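Local coordinates for UPF0255 protein frsA (Vibrio vulnificus, PDB 4I4C) that probably hydrolyses carboxylic esters to an alcohol and a carboxylate, as a member of the FrsA family of alpha/beta-hydrolase-like proteins, at residues S282-E287 and R352-V356; I289-V293 and W408-L413. All coordinates share one frame. Residue numbers count along the deposited sequence, not the author numbering.

Contact 1 of 2, residues S282-E287 and R352-V356; sequences SFLEQE and RKTKV
An ST turn in a loop, packed against the C-terminal end of a helix, defines this contact in the alpha/beta-hydrolase domain: the end of helix 273-284, which follows strand 266-271, meets the irregular segment 352-356 that leads into strand 358-363. Helical geometry stops at Glu285 (phi/psi -124/78°), and the nearest CA pairs are Phe283 with Thr354 (5.6 Å) and Gln286 with Lys355 (5.9 Å). Thr354, chi1 t, is central. Its OG1 donates to the carbonyl O of Ser282 at 2.6 Å and accepts from Val356 N at 3.1 Å, so the ST turn also satisfies a carbonyl of the last helical turn. The methyl CG2 of Thr354 lies 3.9 Å from the centroid of the Phe283 ring, over its face in a CH-pi contact, while Arg352 O approaches the ring edge, 3.4 Å from Phe283 CE2. Gln286 (m, t) bonds to the loop backbone through its side-chain amide: OE1 accepts from Lys355 N at 2.9 Å, and NE2 donates to Phe283 O in its own segment at 3.2 Å and, weakly, to Lys353 O at 3.4 Å. On the buried side Val356 CG2 packs 3.3 Å from Ser282 O, whereas Ser282 OG bonds back to Met278 O. At the solvent-exposed margin, Lys355 extends all-trans until its NZ forms a salt bridge with Glu287 OE2 at 3.1 Å.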
ATOM      1  N   SER A 282      -3.410  12.236 -13.267  1.00 18.74           N
ATOM      2  CA  SER A 282      -3.396  12.018 -14.704  1.00 27.52           C
ATOM      3  C   SER A 282      -4.345  12.988 -15.385  1.00 31.05           C
ATOM      4  O   SER A 282      -4.302  13.158 -16.605  1.00 30.47           O
ATOM      5  CB  SER A 282      -3.782  10.579 -15.043  1.00 25.45           C
ATOM      6  OG  SER A 282      -2.757   9.668 -14.661  1.00 25.07           O
ATOM      7  N   PHE A 283      -5.206  13.617 -14.589  1.00 33.78           N
ATOM      8  CA  PHE A 283      -6.062  14.690 -15.086  1.00 32.98           C
ATOM      9  C   PHE A 283      -5.383  16.034 -14.871  1.00 35.55           C
ATOM     10  O   PHE A 283      -5.540  16.953 -15.676  1.00 33.21           O
ATOM     11  CB  PHE A 283      -7.405  14.679 -14.376  1.00 30.21           C
ATOM     12  CG  PHE A 283      -8.373  13.660 -14.913  1.00 30.75           C
ATOM     13  CD1 PHE A 283      -8.399  12.372 -14.407  1.00 26.57           C
ATOM     14  CD2 PHE A 283      -9.276  14.000 -15.911  1.00 32.55           C
ATOM     15  CE1 PHE A 283      -9.296  11.443 -14.887  1.00 25.81           C
ATOM     16  CE2 PHE A 283     -10.173  13.074 -16.397  1.00 33.22           C
ATOM     17  CZ  PHE A 283     -10.185  11.793 -15.883  1.00 31.46           C
ATOM     18  N   LEU A 284      -4.620  16.147 -13.788  1.00 28.50           N
ATOM     19  CA  LEU A 284      -3.963  17.407 -13.458  1.00 30.06           C
ATOM     20  C   LEU A 284      -2.753  17.703 -14.347  1.00 34.31           C
ATOM     21  O   LEU A 284      -2.520  18.850 -14.732  1.00 33.99           O
ATOM     22  CB  LEU A 284      -3.577  17.443 -11.977  1.00 35.64           C
ATOM     23  CG  LEU A 284      -4.736  17.509 -10.974  1.00 30.87           C
ATOM     24  CD1 LEU A 284      -4.264  17.167  -9.565  1.00 32.25           C
ATOM     25  CD2 LEU A 284      -5.369  18.875 -10.982  1.00 29.13           C
ATOM     26  N   GLU A 285      -1.991  16.671 -14.688  1.00 37.87           N
ATOM     27  CA  GLU A 285      -0.776  16.873 -15.472  1.00 33.57           C
ATOM     28  C   GLU A 285      -0.776  16.040 -16.746  1.00 32.30           C
ATOM     29  O   GLU A 285      -0.112  15.013 -16.828  1.00 31.12           O
ATOM     30  CB  GLU A 285       0.443  16.551 -14.617  1.00 30.03           C
ATOM     31  CG  GLU A 285       0.559  17.420 -13.388  1.00 36.54           C
ATOM     32  CD  GLU A 285       1.312  18.712 -13.653  1.00 46.11           C
ATOM     33  OE1 GLU A 285       1.648  18.984 -14.829  1.00 47.26           O
ATOM     34  OE2 GLU A 285       1.585  19.448 -12.676  1.00 50.33           O
ATOM     35  N   GLN A 286      -1.504  16.503 -17.753  1.00 33.47           N
ATOM     36  CA  GLN A 286      -1.771  15.669 -18.917  1.00 35.79           C
ATOM     37  C   GLN A 286      -0.611  15.572 -19.909  1.00 38.81           C
ATOM     38  O   GLN A 286      -0.646  14.745 -20.825  1.00 32.29           O
ATOM     39  CB  GLN A 286      -3.060  16.125 -19.612  1.00 34.69           C
ATOM     40  CG  GLN A 286      -4.238  16.285 -18.660  1.00 36.14           C
ATOM     41  CD  GLN A 286      -5.583  16.141 -19.359  1.00 43.13           C
ATOM     42  OE1 GLN A 286      -5.650  15.717 -20.513  1.00 40.27           O
ATOM     43  NE2 GLN A 286      -6.660  16.493 -18.660  1.00 36.26           N
ATOM     44  N   GLU A 287       0.413  16.405 -19.735  1.00 36.05           N
ATOM     45  CA  GLU A 287       1.569  16.362 -20.632  1.00 32.94           C
ATOM     46  C   GLU A 287       2.705  15.570 -20.012  1.00 32.46           C
ATOM     47  O   GLU A 287       3.344  14.734 -20.672  1.00 27.88           O
ATOM     48  CB  GLU A 287       2.050  17.775 -20.985  1.00 35.69           C
ATOM     49  CG  GLU A 287       1.260  18.421 -22.132  1.00 36.10           C
ATOM     50  CD  GLU A 287       1.324  17.587 -23.402  1.00 46.50           C
ATOM     51  OE1 GLU A 287       2.450  17.326 -23.881  1.00 48.53           O
ATOM     52  OE2 GLU A 287       0.252  17.183 -23.912  1.00 50.60           O
ATOM     53  N   ARG A 352     -14.591  16.242 -18.743  1.00 45.81           N
ATOM     54  CA  ARG A 352     -13.233  16.394 -19.242  1.00 48.51           C
ATOM     55  C   ARG A 352     -12.518  15.064 -19.457  1.00 39.70           C
ATOM     56  O   ARG A 352     -12.492  14.210 -18.575  1.00 40.66           O
ATOM     57  CB  ARG A 352     -12.435  17.259 -18.274  1.00 56.37           C
ATOM     58  CG  ARG A 352     -13.143  18.549 -17.933  1.00 59.32           C
ATOM     59  CD  ARG A 352     -12.373  19.751 -18.445  1.00 59.55           C
ATOM     60  NE  ARG A 352     -11.952  19.588 -19.829  1.00 57.89           N
ATOM     61  CZ  ARG A 352     -11.062  20.372 -20.425  1.00 61.20           C
ATOM     62  NH1 ARG A 352     -10.507  21.374 -19.748  1.00 60.74           N
ATOM     63  NH2 ARG A 352     -10.723  20.154 -21.691  1.00 61.91           N
ATOM     64  N   LYS A 353     -11.944  14.905 -20.643  1.00 37.64           N
ATOM     65  CA  LYS A 353     -11.135  13.747 -20.976  1.00 43.60           C
ATOM     66  C   LYS A 353      -9.687  14.039 -20.606  1.00 51.81           C
ATOM     67  O   LYS A 353      -9.311  15.204 -20.428  1.00 57.23           O
ATOM     68  CB  LYS A 353     -11.229  13.452 -22.474  1.00 51.62           C
ATOM     69  CG  LYS A 353     -12.623  13.111 -22.979  1.00 56.45           C
ATOM     70  CD  LYS A 353     -13.196  11.907 -22.244  1.00 53.98           C
ATOM     71  CE  LYS A 353     -14.032  11.012 -23.157  1.00 55.15           C
ATOM     72  NZ  LYS A 353     -13.205   9.989 -23.888  1.00 56.64           N
ATOM     73  N   THR A 354      -8.875  12.990 -20.473  1.00 35.39           N
ATOM     74  CA  THR A 354      -7.442  13.199 -20.334  1.00 24.11           C
ATOM     75  C   THR A 354      -6.696  12.542 -21.500  1.00 37.78           C
ATOM     76  O   THR A 354      -7.118  11.506 -22.025  1.00 34.57           O
ATOM     77  CB  THR A 354      -6.909  12.724 -18.930  1.00 30.12           C
ATOM     78  OG1 THR A 354      -5.473  12.693 -18.933  1.00 27.88           O
ATOM     79  CG2 THR A 354      -7.458  11.351 -18.571  1.00 21.96           C
ATOM     80  N   LYS A 355      -5.599  13.163 -21.919  1.00 34.44           N
ATOM     81  CA  LYS A 355      -4.774  12.634 -23.000  1.00 36.18           C
ATOM     82  C   LYS A 355      -3.993  11.408 -22.515  1.00 27.74           C
ATOM     83  O   LYS A 355      -3.511  10.602 -23.316  1.00 25.68           O
ATOM     84  CB  LYS A 355      -3.821  13.725 -23.489  1.00 40.24           C
ATOM     85  CG  LYS A 355      -2.919  13.333 -24.631  1.00 43.93           C
ATOM     86  CD  LYS A 355      -2.000  14.485 -24.965  1.00 48.22           C
ATOM     87  CE  LYS A 355      -1.031  14.098 -26.051  1.00 51.87           C
ATOM     88  NZ  LYS A 355      -0.112  15.223 -26.345  1.00 54.09           N
ATOM     89  N   VAL A 356      -3.871  11.294 -21.192  1.00 32.24           N
ATOM     90  CA  VAL A 356      -3.223  10.152 -20.544  1.00 31.20           C
ATOM     91  C   VAL A 356      -4.024   8.870 -20.727  1.00 21.50           C
ATOM     92  O   VAL A 356      -5.185   8.788 -20.326  1.00 23.57           O
ATOM     93  CB  VAL A 356      -3.031  10.381 -19.032  1.00 28.72           C
ATOM     94  CG1 VAL A 356      -2.251   9.208 -18.417  1.00 23.29           C
ATOM     95  CG2 VAL A 356      -2.320  11.715 -18.777  1.00 25.15           C
TER

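Contact 2 of 2, residues I289-V293 and W408-L413; sequences IKACV and WLEDEL
Strand 291-293 and helix segment 408-413 run almost antiparallel, at 168° between their N-to-C directions, with axes 8.6 Å apart at closest approach. The register pairs Lys290 with Leu413 (CA atoms 6.4 Å apart) and Ala291 with Glu412 (6.1 Å). Apolar packing dominates. The extended backbone alternates its side chains, so that Ala291 and Val293 point toward the helix and Cys292 points away, against Met278 and Ser282 of helix 273-284. The small Ala291 lets the helix come close: its CB lies 3.8 Å from Glu412 CB and 4.2 Å from each of Trp408 CD1, Leu409 CD2 and Leu413 CD1. Val293, chi1 t, brings CG2 to 3.5 Å from Trp408 CD1 and 4.4 Å from Leu409 CG. At the near end, Lys290 CB touches Leu413 CD1 at 3.8 Å before the rest of its side chain turns away to place NZ on the carbonyls of His264 and Glu287. Polar links are indirect or directed elsewhere. One water donates to Lys290 O at 2.9 Å and to Glu412 OE1 at 2.5 Å, bridging the segments, while Trp408 (chi1 t) hydrogen-bonds through NE1 to Pro357 O, at the entry to the adjacent strand 358-363. The arrangement is the helix-on-sheet layer of an alpha/beta-hydrolase fold, in which the C-terminal helix packs lengthwise, nearly antiparallel, on a strand of the central sheet.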
ATOM      1  N   ILE A 289       2.500  13.332 -17.644  1.00 28.69           N
ATOM      2  CA  ILE A 289       2.166  11.923 -17.432  1.00 24.70           C
ATOM      3  C   ILE A 289       1.882  11.245 -18.770  1.00 33.04           C
ATOM      4  O   ILE A 289       0.983  11.654 -19.498  1.00 35.57           O
ATOM      5  CB  ILE A 289       0.949  11.754 -16.504  1.00 29.00           C
ATOM      6  CG1 ILE A 289       1.264  12.284 -15.102  1.00 28.67           C
ATOM      7  CG2 ILE A 289       0.504  10.297 -16.446  1.00 19.19           C
ATOM      8  CD1 ILE A 289       2.615  11.821 -14.582  1.00 19.24           C
ATOM      9  N   LYS A 290       2.656  10.212 -19.085  1.00 28.08           N
ATOM     10  CA  LYS A 290       2.538   9.512 -20.362  1.00 25.36           C
ATOM     11  C   LYS A 290       1.658   8.264 -20.283  1.00 24.23           C
ATOM     12  O   LYS A 290       1.120   7.810 -21.293  1.00 26.11           O
ATOM     13  CB  LYS A 290       3.929   9.132 -20.867  1.00 25.44           C
ATOM     14  CG  LYS A 290       4.821  10.336 -21.179  1.00 29.74           C
ATOM     15  CD  LYS A 290       4.129  11.292 -22.168  1.00 23.57           C
ATOM     16  CE  LYS A 290       5.058  12.405 -22.661  1.00 24.61           C
ATOM     17  NZ  LYS A 290       5.709  13.162 -21.531  1.00 24.37           N
ATOM     18  N   ALA A 291       1.518   7.707 -19.080  1.00 23.97           N
ATOM     19  CA  ALA A 291       0.717   6.498 -18.892  1.00 30.50           C
ATOM     20  C   ALA A 291       0.338   6.324 -17.436  1.00 27.10           C
ATOM     21  O   ALA A 291       1.100   6.703 -16.563  1.00 25.12           O
ATOM     22  CB  ALA A 291       1.485   5.271 -19.370  1.00 30.00           C
ATOM     23  N   CYS A 292      -0.834   5.742 -17.186  1.00 17.89           N
ATOM     24  CA  CYS A 292      -1.279   5.441 -15.829  1.00 20.07           C
ATOM     25  C   CYS A 292      -1.956   4.065 -15.766  1.00 19.87           C
ATOM     26  O   CYS A 292      -2.717   3.688 -16.658  1.00 21.03           O
ATOM     27  CB  CYS A 292      -2.221   6.539 -15.299  1.00 21.44           C
ATOM     28  SG  CYS A 292      -2.904   6.213 -13.616  1.00 22.03           S
ATOM     29  N   VAL A 293      -1.656   3.306 -14.715  1.00 17.61           N
ATOM     30  CA  VAL A 293      -2.280   2.009 -14.506  1.00 19.59           C
ATOM     31  C   VAL A 293      -2.669   1.914 -13.036  1.00 18.32           C
ATOM     32  O   VAL A 293      -1.868   2.237 -12.152  1.00 21.69           O
ATOM     33  CB  VAL A 293      -1.318   0.850 -14.839  1.00 24.84           C
ATOM     34  CG1 VAL A 293      -2.016  -0.492 -14.679  1.00 25.99           C
ATOM     35  CG2 VAL A 293      -0.755   0.997 -16.245  1.00 27.56           C
ATOM     36  N   TRP A 408       1.145  -2.248 -20.935  1.00 27.52           N
ATOM     37  CA  TRP A 408       0.649  -0.887 -21.082  1.00 30.80           C
ATOM     38  C   TRP A 408       1.818   0.085 -20.987  1.00 32.41           C
ATOM     39  O   TRP A 408       1.940   1.006 -21.795  1.00 28.74           O
ATOM     40  CB  TRP A 408      -0.374  -0.604 -19.984  1.00 22.27           C
ATOM     41  CG  TRP A 408      -1.200   0.639 -20.165  1.00 31.09           C
ATOM     42  CD1 TRP A 408      -0.961   1.875 -19.622  1.00 29.86           C
ATOM     43  CD2 TRP A 408      -2.418   0.759 -20.911  1.00 30.48           C
ATOM     44  NE1 TRP A 408      -1.953   2.753 -19.991  1.00 26.24           N
ATOM     45  CE2 TRP A 408      -2.860   2.094 -20.778  1.00 28.86           C
ATOM     46  CE3 TRP A 408      -3.177  -0.133 -21.676  1.00 27.36           C
ATOM     47  CZ2 TRP A 408      -4.028   2.556 -21.380  1.00 29.75           C
ATOM     48  CZ3 TRP A 408      -4.337   0.325 -22.272  1.00 33.73           C
ATOM     49  CH2 TRP A 408      -4.752   1.656 -22.121  1.00 35.12           C
ATOM     50  N   LEU A 409       2.687  -0.137 -20.004  1.00 30.44           N
ATOM     51  CA  LEU A 409       3.837   0.737 -19.802  1.00 30.33           C
ATOM     52  C   LEU A 409       4.867   0.558 -20.904  1.00 27.32           C
ATOM     53  O   LEU A 409       5.474   1.521 -21.359  1.00 31.88           O
ATOM     54  CB  LEU A 409       4.453   0.498 -18.427  1.00 29.92           C
ATOM     55  CG  LEU A 409       3.505   0.970 -17.329  1.00 27.55           C
ATOM     56  CD1 LEU A 409       3.747   0.212 -16.037  1.00 32.20           C
ATOM     57  CD2 LEU A 409       3.650   2.471 -17.112  1.00 26.02           C
ATOM     58  N   GLU A 410       5.049  -0.681 -21.335  1.00 25.77           N
ATOM     59  CA  GLU A 410       5.889  -0.983 -22.477  1.00 30.38           C
ATOM     60  C   GLU A 410       5.408  -0.203 -23.699  1.00 36.76           C
ATOM     61  O   GLU A 410       6.209   0.438 -24.384  1.00 42.91           O
ATOM     62  CB  GLU A 410       5.822  -2.480 -22.761  1.00 43.57           C
ATOM     63  CG  GLU A 410       6.837  -3.007 -23.741  1.00 45.14           C
ATOM     64  CD  GLU A 410       7.059  -4.494 -23.561  1.00 43.11           C
ATOM     65  OE1 GLU A 410       6.341  -5.103 -22.736  1.00 39.59           O
ATOM     66  OE2 GLU A 410       7.954  -5.050 -24.232  1.00 45.67           O
ATOM     67  N   ASP A 411       4.101  -0.248 -23.961  1.00 31.01           N
ATOM     68  CA  ASP A 411       3.536   0.407 -25.148  1.00 36.30           C
ATOM     69  C   ASP A 411       3.571   1.933 -25.092  1.00 31.66           C
ATOM     70  O   ASP A 411       3.823   2.587 -26.104  1.00 39.61           O
ATOM     71  CB  ASP A 411       2.102  -0.066 -25.426  1.00 41.41           C
ATOM     72  CG  ASP A 411       2.017  -1.564 -25.721  1.00 49.07           C
ATOM     73  OD1 ASP A 411       3.064  -2.190 -26.005  1.00 47.78           O
ATOM     74  OD2 ASP A 411       0.897  -2.116 -25.669  1.00 47.52           O
ATOM     75  N   GLU A 412       3.326   2.502 -23.919  1.00 22.46           N
ATOM     76  CA  GLU A 412       3.135   3.945 -23.835  1.00 29.04           C
ATOM     77  C   GLU A 412       4.371   4.691 -23.347  1.00 29.48           C
ATOM     78  O   GLU A 412       4.575   5.852 -23.705  1.00 23.01           O
ATOM     79  CB  GLU A 412       1.910   4.286 -22.980  1.00 29.24           C
ATOM     80  CG  GLU A 412       0.600   3.682 -23.496  1.00 29.07           C
ATOM     81  CD  GLU A 412       0.137   4.303 -24.812  1.00 25.21           C
ATOM     82  OE1 GLU A 412       0.685   5.352 -25.193  1.00 29.13           O
ATOM     83  OE2 GLU A 412      -0.778   3.748 -25.450  1.00 33.83           O
ATOM     84  N   LEU A 413       5.196   4.017 -22.545  1.00 26.39           N
ATOM     85  CA  LEU A 413       6.400   4.620 -21.977  1.00 26.60           C
ATOM     86  C   LEU A 413       7.663   4.373 -22.810  1.00 34.77           C
ATOM     87  O   LEU A 413       8.463   5.289 -22.998  1.00 32.64           O
ATOM     88  CB  LEU A 413       6.627   4.114 -20.549  1.00 24.31           C
ATOM     89  CG  LEU A 413       6.762   5.098 -19.396  1.00 31.92           C
ATOM     90  CD1 LEU A 413       5.594   6.066 -19.383  1.00 35.45           C
ATOM     91  CD2 LEU A 413       6.869   4.315 -18.053  1.00 19.69           C
TER
HETATM   92  O   HOH W   1       1.332   7.575 -24.174  1.00 31.03           O

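In the fold
Followed from the N-terminal side, the chain reaches helix 273-284 after strand 266-271 and runs through 282-287 into strand 291-295, so the first halves of both contacts are consecutive. It then passes through helices 306-309, 314-323 and 331-337 before 352-356 returns to close contact 1. After strands 358-363 and 385-389, helix 394-413 closes contact 2. The two loops therefore cross rather than nest. Their centres lie 13 Å apart, and they touch where Ser282 OG meets Cys292 CB (3.2 Å). Contact 1 ties the end of helix 273-284 to the lead-in of strand 358-363, contact 2 ties the C-terminal helix to strand 291-295, and the two helices lie on opposite sides of that strand.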